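Local coordinates for protein alginate lyase (Paenibacillus sp. FPU-7, PDB 6KFN) that probably cleaves alginate by beta-elimination, using a right-handed parallel beta-helix fold, at residues I6-T10 with A11-Q15; G115-G118 with V119-R122; K163-D166 with R167-I170. All blocks are in the same frame, centred on the assembly; numbering follows the deposited sequence.

Interaction 1: residues I6-T10 with A11-Q15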
loop_
_atom_site.group_PDB
_atom_site.type_symbol
_atom_site.label_atom_id
_atom_site.label_comp_id
_atom_site.label_asym_id
_atom_site.label_seq_id
_atom_site.Cartn_x
_atom_site.Cartn_y
_atom_site.Cartn_z
ATOM N N ILE A 6 -9.983 25.242 6.332
ATOM C CA ILE A 6 -8.711 25.920 6.130
ATOM C C ILE A 6 -8.328 25.712 4.672
ATOM O O ILE A 6 -8.027 24.587 4.283
ATOM C CB ILE A 6 -7.605 25.444 7.097
ATOM C CG1 ILE A 6 -8.107 25.310 8.548
ATOM C CG2 ILE A 6 -6.461 26.431 7.004
ATOM C CD1 ILE A 6 -8.722 23.949 8.906
ATOM N N SER A 7 -8.389 26.772 3.883
ATOM C CA SER A 7 -8.146 26.686 2.440
ATOM C C SER A 7 -6.702 27.095 2.177
ATOM O O SER A 7 -6.345 28.244 2.418
ATOM C CB SER A 7 -9.126 27.635 1.721
ATOM O OG SER A 7 -10.469 27.232 1.962
ATOM N N CYS A 8 -5.874 26.203 1.690
ATOM C CA CYS A 8 -4.463 26.516 1.501
ATOM C C CYS A 8 -4.024 26.414 0.054
ATOM O O CYS A 8 -4.370 25.474 -0.654
ATOM C CB CYS A 8 -3.580 25.580 2.319
ATOM S SG CYS A 8 -3.630 25.884 4.100
ATOM N N ALA A 9 -3.149 27.327 -0.327
ATOM C CA ALA A 9 -2.510 27.310 -1.646
ATOM C C ALA A 9 -0.988 27.442 -1.569
ATOM O O ALA A 9 -0.351 27.559 -2.604
ATOM C CB ALA A 9 -3.099 28.391 -2.544
ATOM N N THR A 10 -0.410 27.382 -0.362
ATOM C CA THR A 10 1.029 27.370 -0.184
ATOM C C THR A 10 1.408 26.294 0.835
ATOM O O THR A 10 0.614 25.870 1.680
ATOM C CB THR A 10 1.559 28.702 0.344
ATOM O OG1 THR A 10 1.112 28.869 1.687
ATOM C CG2 THR A 10 1.091 29.873 -0.534
ATOM N N ALA A 11 2.656 25.878 0.723
ATOM C CA ALA A 11 3.234 24.944 1.676
ATOM C C ALA A 11 3.232 25.488 3.090
ATOM O O ALA A 11 2.959 24.750 4.045
ATOM C CB ALA A 11 4.654 24.548 1.246
ATOM N N SER A 12 3.471 26.783 3.250
ATOM C CA SER A 12 3.461 27.353 4.590
ATOM C C SER A 12 2.066 27.270 5.202
ATOM O O SER A 12 1.928 26.943 6.381
ATOM C CB SER A 12 3.961 28.800 4.565
ATOM O OG SER A 12 3.055 29.621 3.867
ATOM N N CYS A 13 1.019 27.535 4.406
ATOM C CA CYS A 13 -0.345 27.394 4.885
ATOM C C CYS A 13 -0.617 25.965 5.323
ATOM O O CYS A 13 -1.164 25.724 6.399
ATOM C CB CYS A 13 -1.310 27.850 3.807
ATOM S SG CYS A 13 -3.045 27.869 4.222
ATOM N N LEU A 14 -0.205 24.996 4.508
ATOM C CA LEU A 14 -0.445 23.596 4.849
ATOM C C LEU A 14 0.309 23.186 6.102
ATOM O O LEU A 14 -0.250 22.531 6.985
ATOM C CB LEU A 14 -0.061 22.712 3.656
ATOM C CG LEU A 14 -0.145 21.204 3.958
ATOM C CD1 LEU A 14 -1.509 20.755 4.435
ATOM C CD2 LEU A 14 0.242 20.436 2.679
ATOM N N GLN A 15 1.588 23.582 6.208
ATOM C CA GLN A 15 2.364 23.255 7.384
ATOM C C GLN A 15 1.668 23.784 8.639
ATOM O O GLN A 15 1.579 23.108 9.668
ATOM C CB GLN A 15 3.779 23.843 7.229
ATOM C CG GLN A 15 4.705 23.713 8.401
ATOM C CD GLN A 15 6.150 23.837 7.913
ATOM O OE1 GLN A 15 6.447 24.673 7.056
ATOM N NE2 GLN A 15 7.032 22.992 8.420
#
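Cys8, the last residue of strand 4-8, bonds to Cys13 in the first turn of helix 11-19, and the link is covalent: Cys8 SG lies 2.1 Å from Cys13 SG. The disulfide torsion is -71°, so the two CB-SG bonds stand nearly crosswise. On the helix side, Cys13 carries its sulfur opposite its own backbone nitrogen (chi1 -176°), which swings SG back toward the strand. Cys13 SG also comes within 3.8 Å of Ser7 O, and Cys8 SG packs 3.6 Å from Leu14 N, so the bridge lies against backbone as well as closing the turn.

Thr10 occupies the N-cap position. Its chi1 of 69° tucks OG1 between the backbone nitrogen and the carbonyl carbon, over the first turn, where Thr10 OG1 is 3.0 Å from Cys13 N. In the Ser12 conformer given here, Thr10 OG1 and Ser12 OG share a hydrogen bond of 3.0 Å, and either may be the donor. The main chain of Thr10 starts the helical ladder: Leu14 N donates to Thr10 O over 3.1 Å, with a fairly straight N-H. Leu14 CB rests 3.8 Å from Thr10 O, beside this bond.

Around the bridge, Cys8 packs on Leu29 and Leu14 on Ile27, both of strand 25-29, while Ala11 and Leu14 also touch Phe39. Backbone hydrogen bonds between Cys8 and both Val28 and Ala30 tie the strand to its parallel neighbour. The disulfide thus straps the helix to the end of the strand across a tight turn. Helix 11-19 follows strand 4-8, which pairs in parallel with strand 25-29, and this short helix lies at the N-terminal end of the parallel beta-helix, a place where such solenoids commonly carry a capping helix.

Interaction 2: residues G115-G118 with V119-R122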
loop_
_atom_site.group_PDB
_atom_site.type_symbol
_atom_site.label_atom_id
_atom_site.label_comp_id
_atom_site.label_asym_id
_atom_site.label_seq_id
_atom_site.Cartn_x
_atom_site.Cartn_y
_atom_site.Cartn_z
ATOM N N GLY A 115 11.131 7.026 -4.172
ATOM C CA GLY A 115 12.429 6.359 -4.117
ATOM C C GLY A 115 12.366 4.900 -3.664
ATOM O O GLY A 115 13.014 4.029 -4.262
ATOM N N ASP A 116 11.631 4.639 -2.580
ATOM C CA ASP A 116 11.408 3.317 -2.021
ATOM C C ASP A 116 9.918 2.997 -2.173
ATOM O O ASP A 116 9.431 2.955 -3.307
ATOM C CB ASP A 116 11.923 3.244 -0.571
ATOM C CG ASP A 116 13.441 3.337 -0.441
ATOM O OD1 ASP A 116 14.199 3.322 -1.420
ATOM O OD2 ASP A 116 13.856 3.397 0.761
ATOM N N GLU A 117 9.196 2.790 -1.057
ATOM C CA GLU A 117 7.850 2.222 -1.109
ATOM C C GLU A 117 6.769 3.305 -1.134
ATOM O O GLU A 117 6.874 4.369 -0.523
ATOM C CB GLU A 117 7.625 1.208 0.018
ATOM C CG GLU A 117 7.497 1.735 1.446
ATOM C CD GLU A 117 8.792 1.972 2.225
ATOM O OE1 GLU A 117 9.870 2.118 1.608
ATOM O OE2 GLU A 117 8.737 2.069 3.491
ATOM N N GLY A 118 5.673 2.989 -1.817
ATOM C CA GLY A 118 4.596 3.943 -1.992
ATOM C C GLY A 118 3.863 4.281 -0.706
ATOM O O GLY A 118 3.744 5.458 -0.346
ATOM N N VAL A 119 3.314 3.258 -0.063
ATOM C CA VAL A 119 2.530 3.395 1.165
ATOM C C VAL A 119 3.042 2.364 2.147
ATOM O O VAL A 119 3.197 1.196 1.780
ATOM C CB VAL A 119 1.029 3.199 0.904
ATOM C CG1 VAL A 119 0.199 3.246 2.204
ATOM C CG2 VAL A 119 0.531 4.259 -0.082
ATOM N N HIS A 120 3.252 2.755 3.399
ATOM C CA HIS A 120 3.738 1.831 4.413
ATOM C C HIS A 120 2.926 2.002 5.691
ATOM O O HIS A 120 2.896 3.082 6.276
ATOM C CB HIS A 120 5.201 2.084 4.675
ATOM C CG HIS A 120 5.913 1.032 5.482
ATOM N ND1 HIS A 120 7.246 0.840 5.330
ATOM C CD2 HIS A 120 5.504 0.087 6.374
ATOM C CE1 HIS A 120 7.661 -0.121 6.142
ATOM N NE2 HIS A 120 6.625 -0.563 6.815
ATOM N N PHE A 121 2.234 0.927 6.100
ATOM C CA PHE A 121 1.534 0.865 7.386
ATOM C C PHE A 121 2.512 0.292 8.418
ATOM O O PHE A 121 2.902 -0.869 8.301
ATOM C CB PHE A 121 0.317 -0.047 7.309
ATOM C CG PHE A 121 -0.701 0.358 6.270
ATOM C CD1 PHE A 121 -1.640 1.299 6.563
ATOM C CD2 PHE A 121 -0.709 -0.207 5.020
ATOM C CE1 PHE A 121 -2.587 1.682 5.634
ATOM C CE2 PHE A 121 -1.646 0.161 4.080
ATOM C CZ PHE A 121 -2.611 1.122 4.396
ATOM N N ARG A 122 2.949 1.106 9.382
ATOM C CA ARG A 122 4.043 0.699 10.268
ATOM C C ARG A 122 3.687 0.951 11.721
ATOM O O ARG A 122 2.818 1.763 12.073
ATOM C CB ARG A 122 5.326 1.455 9.848
ATOM C CG ARG A 122 6.620 0.870 10.391
ATOM C CD ARG A 122 7.860 1.531 9.829
ATOM N NE ARG A 122 7.986 2.897 10.328
ATOM C CZ ARG A 122 8.965 3.717 9.976
ATOM N NH1 ARG A 122 9.933 3.325 9.167
ATOM N NH2 ARG A 122 8.985 4.959 10.452
#
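Glu117 and His120 are joined by a single, nearly linear hydrogen bond: His120 ND1 donates to Glu117 OE2 over 2.7 Å, with an angle of 173° at the hydrogen. The acceptor lies at the edge of the imidazole, almost in its plane. Seen from the carboxylate, the N-H arrives on the anti side of OE2 and somewhat out of plane, and the two flat groups are turned 54° against each other. Glu117 is folded to make this possible: a chi2 of -85° bends its chain and brings the carboxylate over to the ring.

Ionic and polar partners hold both ends of the pair. Glu117 OE1 forms a salt bridge with Lys94, which also binds Asp116, while His120 NE2 is hydrogen-bonded to Gly152 O. With both nitrogens and both carboxylate oxygens engaged, rotation of either group should be restricted. The bend from the loop into strand 119-122 belongs to one coil of the right-handed beta-helix, whose parallel strand ladder here runs through 94-99, 119-122 and 149-151.

Apolar contacts complete the setting. Glu117 CG lies 4.0 Å from His120 CB, and Arg122 CD sits 3.8 Å above one face of the His120 imidazole, toward its rim. Glu117 and His120 both touch Met97 of strand 94-99, and the imidazole meets the ring of Tyr150 on strand 149-151.

Interaction 3: residues K163-D166 with R167-I170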
loop_
_atom_site.group_PDB
_atom_site.type_symbol
_atom_site.label_atom_id
_atom_site.label_comp_id
_atom_site.label_asym_id
_atom_site.label_seq_id
_atom_site.Cartn_x
_atom_site.Cartn_y
_atom_site.Cartn_z
ATOM N N LYS A 163 4.834 -4.759 15.362
ATOM C CA LYS A 163 4.560 -5.588 14.186
ATOM C C LYS A 163 3.088 -5.618 13.824
ATOM O O LYS A 163 2.727 -6.012 12.694
ATOM C CB LYS A 163 5.044 -7.019 14.466
ATOM C CG LYS A 163 4.174 -7.802 15.455
ATOM C CD LYS A 163 4.825 -9.086 15.878
ATOM C CE LYS A 163 3.876 -9.960 16.675
ATOM N NZ LYS A 163 4.547 -11.102 17.359
ATOM N N SER A 164 2.206 -5.280 14.761
ATOM C CA SER A 164 0.769 -5.527 14.609
ATOM C C SER A 164 0.073 -4.385 13.856
ATOM O O SER A 164 -0.806 -3.690 14.378
ATOM C CB SER A 164 0.135 -5.743 15.974
ATOM O OG SER A 164 0.672 -6.898 16.624
ATOM N N ALA A 165 0.467 -4.221 12.593
ATOM C CA ALA A 165 -0.212 -3.313 11.673
ATOM C C ALA A 165 -1.345 -4.117 11.044
ATOM O O ALA A 165 -1.187 -4.762 10.002
ATOM C CB ALA A 165 0.772 -2.797 10.624
ATOM N N ASP A 166 -2.491 -4.126 11.742
ATOM C CA ASP A 166 -3.514 -5.140 11.569
ATOM C C ASP A 166 -4.793 -4.584 10.942
ATOM O O ASP A 166 -5.147 -3.412 11.107
ATOM C CB ASP A 166 -3.844 -5.771 12.912
ATOM C CG ASP A 166 -2.682 -6.657 13.459
ATOM O OD1 ASP A 166 -1.703 -6.902 12.740
ATOM O OD2 ASP A 166 -2.769 -7.110 14.620
ATOM N N ARG A 167 -5.511 -5.482 10.254
ATOM C CA ARG A 167 -6.834 -5.184 9.730
ATOM C C ARG A 167 -6.831 -4.000 8.765
ATOM O O ARG A 167 -7.823 -3.297 8.627
ATOM C CB ARG A 167 -7.882 -5.002 10.854
ATOM C CG ARG A 167 -7.990 -6.215 11.764
ATOM C CD ARG A 167 -8.921 -5.931 12.977
ATOM N NE ARG A 167 -8.436 -4.843 13.794
ATOM C CZ ARG A 167 -7.406 -4.870 14.621
ATOM N NH1 ARG A 167 -6.868 -6.024 14.997
ATOM N NH2 ARG A 167 -6.918 -3.750 15.106
ATOM N N ASN A 168 -5.717 -3.804 8.059
ATOM C CA ASN A 168 -5.667 -2.784 7.030
ATOM C C ASN A 168 -6.245 -3.326 5.736
ATOM O O ASN A 168 -6.093 -4.493 5.400
ATOM C CB ASN A 168 -4.225 -2.300 6.837
ATOM C CG ASN A 168 -3.716 -1.615 8.080
ATOM O OD1 ASN A 168 -4.313 -0.625 8.525
ATOM N ND2 ASN A 168 -2.615 -2.100 8.647
ATOM N N VAL A 169 -6.951 -2.437 5.024
ATOM C CA VAL A 169 -7.702 -2.776 3.833
ATOM C C VAL A 169 -7.164 -2.011 2.637
ATOM O O VAL A 169 -6.985 -0.792 2.700
ATOM C CB VAL A 169 -9.198 -2.503 4.036
ATOM C CG1 VAL A 169 -9.994 -2.793 2.777
ATOM C CG2 VAL A 169 -9.745 -3.309 5.231
ATOM N N ILE A 170 -6.970 -2.732 1.538
ATOM C CA ILE A 170 -6.546 -2.218 0.258
ATOM C C ILE A 170 -7.663 -2.584 -0.713
ATOM O O ILE A 170 -7.891 -3.773 -0.946
ATOM C CB ILE A 170 -5.208 -2.851 -0.162
ATOM C CG1 ILE A 170 -4.085 -2.495 0.855
ATOM C CG2 ILE A 170 -4.848 -2.467 -1.593
ATOM C CD1 ILE A 170 -3.000 -3.447 0.964
HETATM O O HOH W 1 -3.102 -5.168 8.074
HETATM O O HOH W 2 -4.308 -6.200 16.428
#
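The guanidinium of Arg167 has Asp166 CB over one face, with Arg167 NH1 3.7 Å from Asp166 CB, and water 2 in its plane at the edge. That water's oxygen accepts from Arg167 NH1 at 2.9 Å and donates to Asp166 OD2 at 2.5 Å. It links two opposite charges that do not meet directly: Asp166 OD2 is 4.3 Å from Arg167 NH1 and well out of the guanidinium plane, so the attraction is electrostatic only. The bend at chi3 of Arg167 (-61°) folds its end back over Asp166. The stronger ties of both groups lie with other residues, Arg167 NE in a salt bridge with Asp127 and Asp166 OD1 accepting from Val191 N.

The amide of Asn168 turns back toward Ala165, its ND2 3.3 Å from Ala165 O. The oxygen of water 1 bridges the same corner: it donates to Ala165 O at 2.7 Å, accepts from Asn168 N at 2.9 Å, and is weakly bound by Asn168 ND2. Asn168 ND2 is hydrogen-bonded to Ser125 O, and Asn168 OD1 to Asn128 ND2.

Inverse gamma turns centred on Ser164 and Ala165 lead the loop into strand 169-171 of the right-handed beta-helix. Backbone hydrogen bonds of Val169 with Asn128 and Ile130, and of Asn168 with Ile194, set that strand between parallel strands 129-131 and 194-196 of neighbouring coils.

Interactions 1, 2 and 3 follow one another along the chain and lie in that order along the solenoid. Interaction 1 is at its N-terminal end, about 24 Å from interaction 2 and 31 Å from interaction 3, measured between centres, and touches neither. Interactions 2 and 3 lie mid-way along the beta-helix, their centres 14 Å apart, and meet by packing where Phe121 lies against Ala165 and Asn168. Strand 119-122 belongs to the ten-strand parallel ladder, whereas strand 169-171 stacks on strand 129-131 in a second ladder that leads back, strand by strand, to strand 4-8. One contact thus ties the N-terminal helix to the first strand, while the other two fix loops and strands mid-solenoid.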